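CDA peptide synthetase I (PDB 5DU9) is the condensation domain of a modular peptide synthetase from Streptomyces coelicolor, folded into the two facing lobes usual in this family. Local coordinates at residues L103-S109 with H140-G146; I161-S165 with V294-Y298; G274-F278 with R427-L432. The protein carries 1 engineered substitution. Residue numbers count along the deposited sequence, not the author numbering.

The three contacts follow the two-lobed layout of a condensation domain. Contact 1 comes first along the chain, at the edge of the sheet of the N-terminal lobe. Strand 138-146 turns back as strand 149-157, leading to I161-S165 of contact 2. Contact 2 joins that lobe to the loop after strand 287-294. Contact 3, between helices 267-283 and 418-437 of the C-terminal lobe, alternates its segments with those of contact 2. The centres of contacts 1 and 2 are about 28 Å apart, of 2 and 3 about 27 Å, and of 1 and 3 about 37 Å. Contact 1 thus marks a sheet edge, contact 3 a buried helix pair, and contact 2 lies nearer the chain centre.

Contact 1: residues L103-S109 with H140-G146; sequences LRHIDLS and HALFTLG
The extended backbones of R104-D107 and H140-T144 run parallel, the strand axes 4.4 Å apart at closest and inclined by 24°. R104 pairs with A141, H105 with L142, I106 with F143 and D107 with T144. T144, the most covered residue, gives its N to I106 O (3.0 Å) and receives L108 N at its O (2.8 Å); with chi1 m, its OG1 hydrogen-bonds H105 NE2 at 2.7 Å, a threonine hydroxyl suiting this exposed end. L142 continues the staggered bonding: R104 N to H140 O is 3.1 Å, L142 N to R104 O 2.7 Å, I106 N to L142 O 2.9 Å. L103 (t, p) brings CD1 to 4.2 Å from L142 CB, an apolar patch on the face they share with H105 and T144. D107 OD1 accepts S109 N (2.9 Å) in an Asx turn. In this beta-alpha-beta unit, connecting helix 114-126 covers I106 and F143 with W121, helix 46-58 covers L103 and L142, and strand 149-157 continues the sheet beyond 140-146, leaving 103-107 outermost.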
ATOM      1  N   LEU A 103       9.349 -11.070  18.286  1.00 24.83           N
ATOM      2  CA  LEU A 103       8.179 -11.703  17.699  1.00 24.73           C
ATOM      3  C   LEU A 103       7.266 -12.172  18.820  1.00 27.98           C
ATOM      4  O   LEU A 103       7.582 -13.125  19.541  1.00 27.70           O
ATOM      5  CB  LEU A 103       8.565 -12.878  16.801  1.00 26.03           C
ATOM      6  CG  LEU A 103       7.373 -13.640  16.209  1.00 23.44           C
ATOM      7  CD1 LEU A 103       6.557 -12.745  15.293  1.00 22.12           C
ATOM      8  CD2 LEU A 103       7.846 -14.878  15.471  1.00 24.37           C
ATOM      9  N   ARG A 104       6.141 -11.490  18.981  1.00 22.09           N
ATOM     10  CA  ARG A 104       5.172 -11.887  19.986  1.00 27.09           C
ATOM     11  C   ARG A 104       4.465 -13.158  19.539  1.00 28.81           C
ATOM     12  O   ARG A 104       4.237 -13.362  18.346  1.00 24.27           O
ATOM     13  CB  ARG A 104       4.146 -10.781  20.230  1.00 28.36           C
ATOM     14  CG  ARG A 104       4.724  -9.468  20.729  1.00 29.41           C
ATOM     15  CD  ARG A 104       3.605  -8.495  21.059  1.00 35.02           C
ATOM     16  NE  ARG A 104       4.093  -7.154  21.378  1.00 30.54           N
ATOM     17  CZ  ARG A 104       4.408  -6.732  22.600  1.00 25.17           C
ATOM     18  NH1 ARG A 104       4.301  -7.542  23.644  1.00 34.53           N
ATOM     19  NH2 ARG A 104       4.838  -5.491  22.779  1.00 50.87           N
ATOM     20  N   HIS A 105       4.136 -14.014  20.499  1.00 25.25           N
ATOM     21  CA  HIS A 105       3.242 -15.136  20.250  1.00 28.03           C
ATOM     22  C   HIS A 105       1.983 -14.974  21.076  1.00 26.56           C
ATOM     23  O   HIS A 105       2.024 -15.018  22.306  1.00 29.07           O
ATOM     24  CB  HIS A 105       3.893 -16.474  20.579  1.00 28.56           C
ATOM     25  CG  HIS A 105       3.021 -17.648  20.259  1.00 36.18           C
ATOM     26  ND1 HIS A 105       3.086 -18.841  20.945  1.00 43.70           N
ATOM     27  CD2 HIS A 105       2.052 -17.804  19.324  1.00 30.89           C
ATOM     28  CE1 HIS A 105       2.199 -19.683  20.445  1.00 36.85           C
ATOM     29  NE2 HIS A 105       1.559 -19.078  19.461  1.00 32.33           N
ATOM     30  N   ILE A 106       0.867 -14.784  20.385  1.00 26.43           N
ATOM     31  CA  ILE A 106      -0.426 -14.630  21.026  1.00 26.09           C
ATOM     32  C   ILE A 106      -1.296 -15.825  20.667  1.00 27.34           C
ATOM     33  O   ILE A 106      -1.760 -15.949  19.535  1.00 25.72           O
ATOM     34  CB  ILE A 106      -1.100 -13.317  20.604  1.00 28.33           C
ATOM     35  CG1 ILE A 106      -0.211 -12.138  21.015  1.00 40.78           C
ATOM     36  CG2 ILE A 106      -2.484 -13.196  21.236  1.00 31.26           C
ATOM     37  CD1 ILE A 106      -0.688 -10.794  20.540  1.00 38.25           C
ATOM     38  N   ASP A 107      -1.496 -16.706  21.641  1.00 31.19           N
ATOM     39  CA  ASP A 107      -2.262 -17.925  21.435  1.00 30.05           C
ATOM     40  C   ASP A 107      -3.745 -17.663  21.671  1.00 30.50           C
ATOM     41  O   ASP A 107      -4.198 -17.587  22.810  1.00 32.11           O
ATOM     42  CB  ASP A 107      -1.754 -19.033  22.362  1.00 35.96           C
ATOM     43  CG  ASP A 107      -2.379 -20.385  22.063  1.00 40.76           C
ATOM     44  OD1 ASP A 107      -3.331 -20.448  21.259  1.00 36.58           O
ATOM     45  OD2 ASP A 107      -1.919 -21.392  22.642  1.00 45.81           O
ATOM     46  N   LEU A 108      -4.492 -17.522  20.581  1.00 29.64           N
ATOM     47  CA  LEU A 108      -5.934 -17.326  20.656  1.00 30.02           C
ATOM     48  C   LEU A 108      -6.673 -18.630  20.362  1.00 34.66           C
ATOM     49  O   LEU A 108      -7.886 -18.632  20.157  1.00 35.34           O
ATOM     50  CB  LEU A 108      -6.369 -16.227  19.686  1.00 28.03           C
ATOM     51  CG  LEU A 108      -5.738 -14.855  19.949  1.00 28.61           C
ATOM     52  CD1 LEU A 108      -6.071 -13.870  18.839  1.00 30.53           C
ATOM     53  CD2 LEU A 108      -6.184 -14.305  21.299  1.00 34.46           C
ATOM     54  N   SER A 109      -5.938 -19.739  20.350  1.00 32.08           N
ATOM     55  CA  SER A 109      -6.549 -21.051  20.189  1.00 36.60           C
ATOM     56  C   SER A 109      -7.289 -21.407  21.468  1.00 44.15           C
ATOM     57  O   SER A 109      -6.677 -21.783  22.468  1.00 79.14           O
ATOM     58  CB  SER A 109      -5.502 -22.118  19.871  1.00 41.00           C
ATOM     59  OG  SER A 109      -4.847 -22.551  21.051  1.00 39.41           O
ATOM     60  N   HIS A 140       5.835  -6.933  15.433  1.00 17.90           N
ATOM     61  CA  HIS A 140       5.617  -8.263  14.878  1.00 15.90           C
ATOM     62  C   HIS A 140       4.891  -9.159  15.864  1.00 18.48           C
ATOM     63  O   HIS A 140       5.267  -9.246  17.033  1.00 19.00           O
ATOM     64  CB  HIS A 140       6.950  -8.904  14.491  1.00 19.79           C
ATOM     65  CG  HIS A 140       7.764  -8.079  13.546  1.00 18.14           C
ATOM     66  ND1 HIS A 140       7.925  -8.411  12.218  1.00 19.23           N
ATOM     67  CD2 HIS A 140       8.460  -6.932  13.733  1.00 18.86           C
ATOM     68  CE1 HIS A 140       8.688  -7.507  11.630  1.00 19.55           C
ATOM     69  NE2 HIS A 140       9.024  -6.598  12.527  1.00 18.29           N
ATOM     70  N   ALA A 141       3.850  -9.830  15.385  1.00 16.81           N
ATOM     71  CA  ALA A 141       3.126 -10.785  16.213  1.00 19.92           C
ATOM     72  C   ALA A 141       2.678 -11.992  15.408  1.00 20.72           C
ATOM     73  O   ALA A 141       2.199 -11.860  14.283  1.00 20.63           O
ATOM     74  CB  ALA A 141       1.925 -10.117  16.866  1.00 20.23           C
ATOM     75  N   LEU A 142       2.856 -13.168  16.001  1.00 19.58           N
ATOM     76  CA  LEU A 142       2.322 -14.408  15.460  1.00 24.91           C
ATOM     77  C   LEU A 142       1.123 -14.811  16.300  1.00 23.51           C
ATOM     78  O   LEU A 142       1.252 -15.022  17.504  1.00 23.53           O
ATOM     79  CB  LEU A 142       3.379 -15.515  15.470  1.00 24.10           C
ATOM     80  CG  LEU A 142       2.913 -16.883  14.963  1.00 28.03           C
ATOM     81  CD1 LEU A 142       2.652 -16.841  13.462  1.00 27.54           C
ATOM     82  CD2 LEU A 142       3.925 -17.963  15.309  1.00 28.97           C
ATOM     83  N   PHE A 143      -0.042 -14.889  15.668  1.00 20.76           N
ATOM     84  CA  PHE A 143      -1.245 -15.359  16.340  1.00 25.14           C
ATOM     85  C   PHE A 143      -1.489 -16.828  16.023  1.00 25.33           C
ATOM     86  O   PHE A 143      -1.356 -17.244  14.875  1.00 25.95           O
ATOM     87  CB  PHE A 143      -2.464 -14.539  15.917  1.00 22.91           C
ATOM     88  CG  PHE A 143      -2.382 -13.087  16.280  1.00 20.28           C
ATOM     89  CD1 PHE A 143      -2.876 -12.634  17.493  1.00 22.85           C
ATOM     90  CD2 PHE A 143      -1.824 -12.170  15.404  1.00 18.73           C
ATOM     91  CE1 PHE A 143      -2.808 -11.297  17.826  1.00 24.32           C
ATOM     92  CE2 PHE A 143      -1.756 -10.831  15.735  1.00 22.75           C
ATOM     93  CZ  PHE A 143      -2.250 -10.396  16.947  1.00 20.96           C
ATOM     94  N   THR A 144      -1.832 -17.603  17.047  1.00 27.83           N
ATOM     95  CA  THR A 144      -2.373 -18.945  16.855  1.00 27.18           C
ATOM     96  C   THR A 144      -3.892 -18.835  16.936  1.00 30.02           C
ATOM     97  O   THR A 144      -4.423 -18.306  17.913  1.00 31.14           O
ATOM     98  CB  THR A 144      -1.847 -19.939  17.905  1.00 28.91           C
ATOM     99  OG1 THR A 144      -0.416 -19.990  17.848  1.00 33.10           O
ATOM    100  CG2 THR A 144      -2.412 -21.335  17.662  1.00 29.96           C
ATOM    101  N   LEU A 145      -4.589 -19.330  15.915  1.00 30.73           N
ATOM    102  CA  LEU A 145      -6.035 -19.124  15.806  1.00 28.06           C
ATOM    103  C   LEU A 145      -6.884 -20.367  16.042  1.00 35.38           C
ATOM    104  O   LEU A 145      -8.114 -20.288  16.032  1.00 54.82           O
ATOM    105  CB  LEU A 145      -6.372 -18.570  14.424  1.00 26.87           C
ATOM    106  CG  LEU A 145      -5.707 -17.251  14.039  1.00 26.42           C
ATOM    107  CD1 LEU A 145      -6.206 -16.812  12.671  1.00 29.30           C
ATOM    108  CD2 LEU A 145      -5.965 -16.173  15.080  1.00 28.43           C
ATOM    109  N   GLY A 146      -6.245 -21.511  16.243  1.00 30.80           N
ATOM    110  CA  GLY A 146      -6.985 -22.755  16.365  1.00 45.72           C
ATOM    111  C   GLY A 146      -7.191 -23.388  15.001  1.00 47.26           C
ATOM    112  O   GLY A 146      -7.161 -22.701  13.978  1.00 40.02           O
TER
HETATM  113  O   HOH W   1       4.487  -6.865  18.472  1.00 21.29           O

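Contact 2: residues I161-S165 with V294-Y298; sequences IDGTS and VTGRY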
ATOM      1  N   ILE A 161       8.800   1.233   5.608  1.00 11.81           N
ATOM      2  CA  ILE A 161       8.265   0.125   4.807  1.00 12.51           C
ATOM      3  C   ILE A 161       7.048   0.542   3.992  1.00 12.25           C
ATOM      4  O   ILE A 161       6.068   1.051   4.548  1.00 15.99           O
ATOM      5  CB  ILE A 161       7.877  -1.081   5.712  1.00 14.64           C
ATOM      6  CG1 ILE A 161       9.129  -1.767   6.280  1.00 13.54           C
ATOM      7  CG2 ILE A 161       7.015  -2.104   4.958  1.00 14.98           C
ATOM      8  CD1 ILE A 161       9.988  -2.496   5.256  1.00 13.77           C
ATOM      9  N   ASP A 162       7.125   0.325   2.681  1.00 12.67           N
ATOM     10  CA  ASP A 162       5.983   0.503   1.787  1.00 13.10           C
ATOM     11  C   ASP A 162       5.397  -0.854   1.381  1.00 15.36           C
ATOM     12  O   ASP A 162       5.863  -1.903   1.823  1.00 14.32           O
ATOM     13  CB  ASP A 162       6.376   1.321   0.548  1.00 14.90           C
ATOM     14  CG  ASP A 162       7.588   0.763  -0.185  1.00 14.18           C
ATOM     15  OD1 ASP A 162       7.825  -0.462  -0.140  1.00 14.06           O
ATOM     16  OD2 ASP A 162       8.292   1.567  -0.836  1.00 15.14           O
ATOM     17  N   GLY A 163       4.367  -0.829   0.541  1.00 15.31           N
ATOM     18  CA  GLY A 163       3.672  -2.048   0.165  1.00 18.58           C
ATOM     19  C   GLY A 163       4.573  -3.078  -0.485  1.00 19.29           C
ATOM     20  O   GLY A 163       4.522  -4.263  -0.146  1.00 18.21           O
ATOM     21  N   THR A 164       5.395  -2.627  -1.428  1.00 11.82           N
ATOM     22  CA  THR A 164       6.342  -3.492  -2.111  1.00 12.62           C
ATOM     23  C   THR A 164       7.261  -4.177  -1.104  1.00 13.55           C
ATOM     24  O   THR A 164       7.573  -5.361  -1.234  1.00 15.89           O
ATOM     25  CB  THR A 164       7.187  -2.692  -3.125  1.00 19.56           C
ATOM     26  OG1 THR A 164       6.330  -2.183  -4.152  1.00 21.56           O
ATOM     27  CG2 THR A 164       8.273  -3.555  -3.763  1.00 20.01           C
ATOM     28  N   SER A 165       7.685  -3.425  -0.095  1.00 14.95           N
ATOM     29  CA  SER A 165       8.667  -3.925   0.857  1.00 12.08           C
ATOM     30  C   SER A 165       8.064  -4.916   1.844  1.00 11.90           C
ATOM     31  O   SER A 165       8.774  -5.751   2.389  1.00 15.53           O
ATOM     32  CB  SER A 165       9.307  -2.762   1.606  1.00 13.29           C
ATOM     33  OG  SER A 165       9.999  -1.921   0.696  1.00 14.15           O
ATOM     34  N   VAL A 294       2.306   4.421  -7.446  1.00 12.53           N
ATOM     35  CA  VAL A 294       3.325   3.709  -8.203  1.00 12.07           C
ATOM     36  C   VAL A 294       4.477   3.426  -7.245  1.00 11.38           C
ATOM     37  O   VAL A 294       4.601   4.088  -6.223  1.00 11.76           O
ATOM     38  CB  VAL A 294       3.801   4.511  -9.437  1.00 12.83           C
ATOM     39  CG1 VAL A 294       2.634   4.728 -10.396  1.00 15.56           C
ATOM     40  CG2 VAL A 294       4.409   5.846  -9.026  1.00 16.55           C
ATOM     41  N   THR A 295       5.304   2.434  -7.546  1.00 13.30           N
ATOM     42  CA  THR A 295       6.286   1.988  -6.563  1.00 12.39           C
ATOM     43  C   THR A 295       7.425   2.976  -6.356  1.00 11.21           C
ATOM     44  O   THR A 295       8.045   2.991  -5.298  1.00 12.71           O
ATOM     45  CB  THR A 295       6.907   0.639  -6.944  1.00 14.01           C
ATOM     46  OG1 THR A 295       7.675   0.775  -8.145  1.00 15.51           O
ATOM     47  CG2 THR A 295       5.826  -0.415  -7.134  1.00 15.73           C
ATOM     48  N   GLY A 296       7.711   3.785  -7.369  1.00 12.59           N
ATOM     49  CA  GLY A 296       8.839   4.698  -7.303  1.00 12.05           C
ATOM     50  C   GLY A 296      10.179   3.983  -7.381  1.00 13.38           C
ATOM     51  O   GLY A 296      11.220   4.548  -7.039  1.00 15.15           O
ATOM     52  N   ARG A 297      10.151   2.732  -7.834  1.00 12.01           N
ATOM     53  CA  ARG A 297      11.358   1.919  -7.951  1.00 12.55           C
ATOM     54  C   ARG A 297      11.811   1.816  -9.398  1.00 14.70           C
ATOM     55  O   ARG A 297      11.107   1.269 -10.245  1.00 16.26           O
ATOM     56  CB  ARG A 297      11.113   0.529  -7.362  1.00 13.28           C
ATOM     57  CG  ARG A 297      10.890   0.589  -5.870  1.00 12.70           C
ATOM     58  CD  ARG A 297      10.263  -0.664  -5.282  1.00 14.76           C
ATOM     59  NE  ARG A 297       9.989  -0.419  -3.872  1.00 14.31           N
ATOM     60  CZ  ARG A 297      10.874  -0.577  -2.894  1.00 15.81           C
ATOM     61  NH1 ARG A 297      12.093  -1.028  -3.159  1.00 19.41           N
ATOM     62  NH2 ARG A 297      10.539  -0.286  -1.646  1.00 14.92           N
ATOM     63  N   TYR A 298      12.996   2.359  -9.666  1.00 15.24           N
ATOM     64  CA  TYR A 298      13.547   2.408 -11.011  1.00 14.43           C
ATOM     65  C   TYR A 298      14.892   1.699 -11.056  1.00 15.34           C
ATOM     66  O   TYR A 298      15.860   2.135 -10.438  1.00 17.20           O
ATOM     67  CB  TYR A 298      13.661   3.863 -11.467  1.00 15.11           C
ATOM     68  CG  TYR A 298      12.335   4.560 -11.343  1.00 13.79           C
ATOM     69  CD1 TYR A 298      11.335   4.355 -12.282  1.00 17.34           C
ATOM     70  CD2 TYR A 298      12.059   5.377 -10.258  1.00 13.68           C
ATOM     71  CE1 TYR A 298      10.105   4.967 -12.154  1.00 16.00           C
ATOM     72  CE2 TYR A 298      10.833   5.994 -10.125  1.00 14.35           C
ATOM     73  CZ  TYR A 298       9.861   5.784 -11.073  1.00 14.58           C
ATOM     74  OH  TYR A 298       8.632   6.396 -10.941  1.00 15.40           O
TER
HETATM   75  O   HOH W   2       7.557   1.081  -3.465  1.00 13.91           O
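The HHxxxDG signature of condensation domains ends in D162 and G163, and this contact shows the aspartate in a structural part, as is usual in the family. Its carboxylate forms a salt bridge with R297, whose NH2 lies 3.1 Å from D162 OD1 and 3.0 Å from D162 OD2. D162 is also the N-cap residue of the following helix, its OD1 accepting S165 N at 3.0 Å, so one buried acid serves both an arginine and an open helix end. T164 lays its methyl over a face of the guanidinium, CG2 being 3.6 Å from R297 NE, and its OG1 approaches T295 CG2 at 3.5 Å. A water fills the remaining gap, 2.7 Å from T295 O and 2.9 Å from R297 NE, with a weaker bond to D162 OD2. T295 OG1 accepts R297 N at 3.2 Å in an ST turn, across which G296 takes the positive phi that glycine tolerates. The D162 side chain is about 7 Å from the bound (2S)-2-amino-N-butyl-propanamide, whose pocket includes H158. Helix 163-182 starts here, facing the loop after strand 287-294; R297 NH1 bonds A302 O in helix 300-303 and T305 O just beyond it.

Contact 3: residues G274-F278 with R427-L432; sequences GVAAF and RFVRFL
Two alpha-helical segments, G274-F278 and R427-L432, cross steeply, at 110° between their N-to-C directions, with axes 9.7 Å apart. Their CA atoms come nearest at two places, G274 to L432 (5.3 Å) and F278 to F428 (6.7 Å). R427 contributes the aliphatic part of its chain, CG standing 4.1 Å from F278 CE1 at the ring edge, which lets the charged end stay near the surface. F428 (chi1 t) is the main partner. Its CB sits over the face of the ring of F278 (chi1 t, chi2 72°), 4.1 Å from the centroid, a CH-pi contact, and its own ring turns an edge to that face in a T-shaped pair, with centroids 5.5 Å apart and planes at 74°. The tip of F428, CZ, meets V275 CG2 at 3.6 Å. One turn on, F431 (chi1 t) points toward the first helix: CD2 is 3.9 Å from F278 CD1, and CE2 is 4.2 Å from A277 CB, where a small alanine leaves room for the ring. L432 (t, p) closes the row, its CD1 3.9 Å from G274 CA; a CB on G274 would clash with that methyl, so glycine permits the close approach. V275 also reaches strand 287-294, and L432 helix 250-263. This steep crossing, phenylalanines clustered at one end and G274 against L432 at the other, belongs to the helices of the C-terminal lobe of the condensation-domain fold.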
ATOM      1  N   GLY A 274     -13.577   1.268 -13.382  1.00 12.74           N
ATOM      2  CA  GLY A 274     -14.771   1.035 -12.591  1.00 13.66           C
ATOM      3  C   GLY A 274     -14.972   2.087 -11.516  1.00 13.44           C
ATOM      4  O   GLY A 274     -16.087   2.555 -11.304  1.00 14.59           O
ATOM      5  N   VAL A 275     -13.896   2.458 -10.829  1.00 12.12           N
ATOM      6  CA  VAL A 275     -13.979   3.520  -9.835  1.00 12.48           C
ATOM      7  C   VAL A 275     -14.345   4.841 -10.514  1.00 13.33           C
ATOM      8  O   VAL A 275     -15.200   5.572 -10.028  1.00 14.21           O
ATOM      9  CB  VAL A 275     -12.658   3.676  -9.046  1.00 12.15           C
ATOM     10  CG1 VAL A 275     -12.758   4.832  -8.061  1.00 13.76           C
ATOM     11  CG2 VAL A 275     -12.327   2.395  -8.304  1.00 14.03           C
ATOM     12  N   ALA A 276     -13.710   5.140 -11.643  1.00 13.75           N
ATOM     13  CA  ALA A 276     -14.010   6.367 -12.375  1.00 13.90           C
ATOM     14  C   ALA A 276     -15.479   6.417 -12.785  1.00 14.36           C
ATOM     15  O   ALA A 276     -16.142   7.440 -12.634  1.00 15.52           O
ATOM     16  CB  ALA A 276     -13.116   6.486 -13.600  1.00 13.57           C
ATOM     17  N   ALA A 277     -15.982   5.302 -13.307  1.00 14.17           N
ATOM     18  CA  ALA A 277     -17.376   5.206 -13.722  1.00 15.01           C
ATOM     19  C   ALA A 277     -18.317   5.348 -12.530  1.00 15.77           C
ATOM     20  O   ALA A 277     -19.360   5.995 -12.622  1.00 16.72           O
ATOM     21  CB  ALA A 277     -17.619   3.882 -14.432  1.00 14.70           C
ATOM     22  N   PHE A 278     -17.937   4.739 -11.412  1.00 15.19           N
ATOM     23  CA  PHE A 278     -18.714   4.820 -10.177  1.00 15.87           C
ATOM     24  C   PHE A 278     -18.817   6.262  -9.680  1.00 16.65           C
ATOM     25  O   PHE A 278     -19.896   6.730  -9.312  1.00 17.77           O
ATOM     26  CB  PHE A 278     -18.079   3.930  -9.104  1.00 15.21           C
ATOM     27  CG  PHE A 278     -18.805   3.941  -7.787  1.00 16.18           C
ATOM     28  CD1 PHE A 278     -20.028   3.304  -7.648  1.00 17.81           C
ATOM     29  CD2 PHE A 278     -18.256   4.570  -6.685  1.00 21.30           C
ATOM     30  CE1 PHE A 278     -20.695   3.304  -6.437  1.00 17.60           C
ATOM     31  CE2 PHE A 278     -18.919   4.575  -5.468  1.00 21.46           C
ATOM     32  CZ  PHE A 278     -20.143   3.941  -5.348  1.00 18.83           C
ATOM     33  N   ARG A 427     -21.957  -1.310  -2.599  1.00 19.15           N
ATOM     34  CA  ARG A 427     -22.533  -0.615  -3.748  1.00 20.29           C
ATOM     35  C   ARG A 427     -21.543  -0.546  -4.902  1.00 22.10           C
ATOM     36  O   ARG A 427     -21.896  -0.781  -6.061  1.00 20.19           O
ATOM     37  CB  ARG A 427     -22.966   0.797  -3.363  1.00 23.62           C
ATOM     38  CG  ARG A 427     -23.749   1.513  -4.448  1.00 30.22           C
ATOM     39  CD  ARG A 427     -24.112   2.926  -4.030  1.00 34.61           C
ATOM     40  NE  ARG A 427     -24.834   2.946  -2.763  1.00 39.49           N
ATOM     41  CZ  ARG A 427     -24.908   4.000  -1.954  1.00 47.19           C
ATOM     42  NH1 ARG A 427     -24.295   5.134  -2.270  1.00 52.53           N
ATOM     43  NH2 ARG A 427     -25.590   3.916  -0.821  1.00 35.01           N
ATOM     44  N   PHE A 428     -20.296  -0.217  -4.582  1.00 17.03           N
ATOM     45  CA  PHE A 428     -19.274  -0.099  -5.607  1.00 15.89           C
ATOM     46  C   PHE A 428     -19.002  -1.436  -6.283  1.00 15.33           C
ATOM     47  O   PHE A 428     -18.952  -1.517  -7.505  1.00 15.99           O
ATOM     48  CB  PHE A 428     -17.972   0.444  -5.022  1.00 15.42           C
ATOM     49  CG  PHE A 428     -16.787   0.195  -5.897  1.00 14.79           C
ATOM     50  CD1 PHE A 428     -16.664   0.843  -7.115  1.00 14.79           C
ATOM     51  CD2 PHE A 428     -15.804  -0.695  -5.516  1.00 15.30           C
ATOM     52  CE1 PHE A 428     -15.586   0.606  -7.932  1.00 12.94           C
ATOM     53  CE2 PHE A 428     -14.718  -0.931  -6.331  1.00 17.27           C
ATOM     54  CZ  PHE A 428     -14.612  -0.279  -7.541  1.00 15.48           C
ATOM     55  N   VAL A 429     -18.825  -2.487  -5.487  1.00 17.31           N
ATOM     56  CA  VAL A 429     -18.495  -3.792  -6.051  1.00 15.10           C
ATOM     57  C   VAL A 429     -19.630  -4.306  -6.943  1.00 16.11           C
ATOM     58  O   VAL A 429     -19.369  -4.940  -7.968  1.00 18.18           O
ATOM     59  CB  VAL A 429     -18.180  -4.828  -4.947  1.00 18.58           C
ATOM     60  CG1 VAL A 429     -18.069  -6.237  -5.529  1.00 33.93           C
ATOM     61  CG2 VAL A 429     -16.883  -4.463  -4.236  1.00 17.87           C
ATOM     62  N   ARG A 430     -20.879  -4.030  -6.572  1.00 17.09           N
ATOM     63  CA  ARG A 430     -22.014  -4.446  -7.395  1.00 19.36           C
ATOM     64  C   ARG A 430     -21.994  -3.721  -8.743  1.00 19.50           C
ATOM     65  O   ARG A 430     -22.210  -4.329  -9.792  1.00 19.45           O
ATOM     66  CB  ARG A 430     -23.341  -4.187  -6.675  1.00 19.43           C
ATOM     67  CG  ARG A 430     -24.570  -4.487  -7.532  1.00 31.28           C
ATOM     68  CD  ARG A 430     -25.863  -4.430  -6.727  1.00 44.14           C
ATOM     69  NE  ARG A 430     -25.967  -3.213  -5.927  1.00 45.50           N
ATOM     70  CZ  ARG A 430     -27.056  -2.839  -5.264  1.00 43.59           C
ATOM     71  NH1 ARG A 430     -28.155  -3.583  -5.304  1.00 36.90           N
ATOM     72  NH2 ARG A 430     -27.051  -1.713  -4.562  1.00 50.78           N
ATOM     73  N   PHE A 431     -21.727  -2.420  -8.711  1.00 16.78           N
ATOM     74  CA  PHE A 431     -21.664  -1.624  -9.932  1.00 16.56           C
ATOM     75  C   PHE A 431     -20.489  -2.068 -10.805  1.00 15.50           C
ATOM     76  O   PHE A 431     -20.641  -2.255 -12.013  1.00 16.46           O
ATOM     77  CB  PHE A 431     -21.552  -0.136  -9.584  1.00 20.93           C
ATOM     78  CG  PHE A 431     -21.757   0.791 -10.756  1.00 18.15           C
ATOM     79  CD1 PHE A 431     -22.961   0.812 -11.443  1.00 17.86           C
ATOM     80  CD2 PHE A 431     -20.752   1.658 -11.152  1.00 18.78           C
ATOM     81  CE1 PHE A 431     -23.153   1.676 -12.513  1.00 21.92           C
ATOM     82  CE2 PHE A 431     -20.942   2.521 -12.216  1.00 16.58           C
ATOM     83  CZ  PHE A 431     -22.142   2.528 -12.895  1.00 17.54           C
ATOM     84  N   LEU A 432     -19.323  -2.241 -10.185  1.00 14.77           N
ATOM     85  CA  LEU A 432     -18.133  -2.730 -10.874  1.00 14.16           C
ATOM     86  C   LEU A 432     -18.400  -4.048 -11.603  1.00 15.22           C
ATOM     87  O   LEU A 432     -18.034  -4.208 -12.763  1.00 16.27           O
ATOM     88  CB  LEU A 432     -16.983  -2.904  -9.876  1.00 16.73           C
ATOM     89  CG  LEU A 432     -15.689  -3.536 -10.398  1.00 14.50           C
ATOM     90  CD1 LEU A 432     -15.048  -2.659 -11.457  1.00 15.59           C
ATOM     91  CD2 LEU A 432     -14.713  -3.799  -9.257  1.00 15.75           C
TER